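Local coordinates for hypothetical protein Atu0492 (Agrobacterium tumefaciens str., PDB 2GMY), which is of unknown function but probably acts in antioxidant defence as an AhpD-like member of the carboxymuconolactone decarboxylase family, at the interface of chains A and B. Residues are numbered along the deposited sequence; one frame, centred on the assembly and turned at random. Chains: chain A/B, Hypothetical protein Atu0492.

The interface of chains A and B. Residues chain A 53, 57, 144-146; chain B 67, 71, 80.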
loop_
_atom_site.group_PDB
_atom_site.type_symbol
_atom_site.label_atom_id
_atom_site.label_comp_id
_atom_site.label_asym_id
_atom_site.label_seq_id
_atom_site.Cartn_x
_atom_site.Cartn_y
_atom_site.Cartn_z
ATOM N N ASP A 53 -12.127 -9.295 20.810
ATOM C CA ASP A 53 -12.398 -10.144 21.971
ATOM C C ASP A 53 -13.867 -10.053 22.369
ATOM O O ASP A 53 -14.527 -11.077 22.578
ATOM C CB ASP A 53 -11.523 -9.756 23.157
ATOM C CG ASP A 53 -11.673 -10.723 24.329
ATOM O OD1 ASP A 53 -11.346 -11.913 24.145
ATOM O OD2 ASP A 53 -12.097 -10.277 25.419
ATOM N N LYS A 57 -17.042 -13.001 21.625
ATOM C CA LYS A 57 -17.861 -13.493 22.746
ATOM C C LYS A 57 -19.344 -13.237 22.505
ATOM O O LYS A 57 -20.181 -14.113 22.764
ATOM C CB LYS A 57 -17.391 -12.876 24.062
ATOM C CG LYS A 57 -16.061 -13.467 24.537
ATOM C CD LYS A 57 -15.392 -12.604 25.592
ATOM C CE LYS A 57 -14.079 -13.213 26.033
ATOM N NZ LYS A 57 -13.330 -12.315 26.972
ATOM N N HIS A 144 -8.266 -5.915 26.772
ATOM C CA HIS A 144 -9.364 -6.874 26.985
ATOM C C HIS A 144 -9.014 -7.849 28.109
ATOM O O HIS A 144 -7.830 -8.072 28.375
ATOM C CB HIS A 144 -9.778 -7.614 25.689
ATOM C CG HIS A 144 -8.760 -8.585 25.166
ATOM N ND1 HIS A 144 -8.595 -9.852 25.691
ATOM C CD2 HIS A 144 -7.888 -8.491 24.133
ATOM C CE1 HIS A 144 -7.649 -10.488 25.020
ATOM N NE2 HIS A 144 -7.208 -9.687 24.065
ATOM N N PRO A 145 -10.044 -8.423 28.775
ATOM C CA PRO A 145 -9.761 -9.442 29.792
ATOM C C PRO A 145 -9.174 -10.724 29.197
ATOM O O PRO A 145 -9.459 -11.063 28.045
ATOM C CB PRO A 145 -11.129 -9.711 30.436
ATOM C CG PRO A 145 -12.130 -9.263 29.455
ATOM C CD PRO A 145 -11.486 -8.160 28.632
ATOM N N VAL A 146 -8.352 -11.417 29.986
ATOM C CA VAL A 146 -7.653 -12.623 29.543
ATOM C C VAL A 146 -8.110 -13.844 30.350
ATOM O O VAL A 146 -7.871 -13.911 31.558
ATOM C CB VAL A 146 -6.116 -12.471 29.691
ATOM C CG1 VAL A 146 -5.398 -13.705 29.169
ATOM C CG2 VAL A 146 -5.613 -11.219 28.967
ATOM N N GLN B 67 -9.456 -17.919 23.078
ATOM C CA GLN B 67 -8.912 -16.556 22.951
ATOM C C GLN B 67 -7.585 -16.521 22.195
ATOM O O GLN B 67 -7.382 -15.672 21.323
ATOM C CB GLN B 67 -8.725 -15.891 24.313
ATOM C CG GLN B 67 -9.830 -14.957 24.715
ATOM C CD GLN B 67 -9.480 -14.168 25.969
ATOM O OE1 GLN B 67 -10.019 -13.089 26.206
ATOM N NE2 GLN B 67 -8.564 -14.707 26.780
ATOM N N LEU B 71 -7.871 -14.394 18.736
ATOM C CA LEU B 71 -7.185 -13.091 18.750
ATOM C C LEU B 71 -5.947 -13.012 17.852
ATOM O O LEU B 71 -5.277 -11.963 17.780
ATOM C CB LEU B 71 -6.827 -12.683 20.188
ATOM C CG LEU B 71 -7.926 -11.986 21.019
ATOM C CD1 LEU B 71 -8.309 -10.624 20.427
ATOM C CD2 LEU B 71 -9.164 -12.845 21.170
ATOM N N VAL B 80 -3.104 -11.467 25.413
ATOM C CA VAL B 80 -3.093 -12.931 25.549
ATOM C C VAL B 80 -1.684 -13.512 25.377
ATOM O O VAL B 80 -1.301 -14.441 26.090
ATOM C CB VAL B 80 -4.082 -13.606 24.561
ATOM C CG1 VAL B 80 -3.896 -15.134 24.533
ATOM C CG2 VAL B 80 -5.508 -13.244 24.926
#
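Helix 49-61 of chain A, which starts within the CXXC motif typical of AhpD-like proteins, brings A:Asp53 against B:Gln67 of helix 66-70. The patch is part of a two-fold interface in the deposited six-chain assembly; the structure alone does not show that this assembly forms in the cell. The amide end of B:Gln67 lies between the A:Asp53 carboxylate and the backbone carbonyl of A:Pro145. As modelled, amide oxygen OE1 of B:Gln67 is 2.7 Å from A:Asp53 OD1 and 2.8 Å from A:Pro145 O. Such pairs of acceptors would clash. The amide is probably turned the wrong way round; with its nitrogen here, it could donate to both oxygens. The weak bond modelled from A:Lys57 NZ to OE1 is therefore doubtful. The carboxylate and amide planes are 51° apart. In A:Asp53, chi1 -174° sends the carboxylate toward chain B, and its turn about CB-CG puts OD1 toward B:Gln67 and OD2 toward A:Lys57. OD2 takes a salt bridge from A:Lys57 NZ at 2.8 Å, on its syn side but somewhat out of the carboxylate plane. The extended lysine chain probably helps hold the carboxylate in this turn. A:His144 ND1 donates to A:Pro145 O at 2.8 Å. This bond lies near the ring plane but reaches the carbonyl from above its plane. It helps fix the ring, and A:Asp53 CB lies over one ring face, toward the rim. B:Leu71 approaches ring atom NE2 with CG and CD1. At the ring edge, in plane, B:Val80 CG2 meets A:His144 CE1 at 3.5 Å.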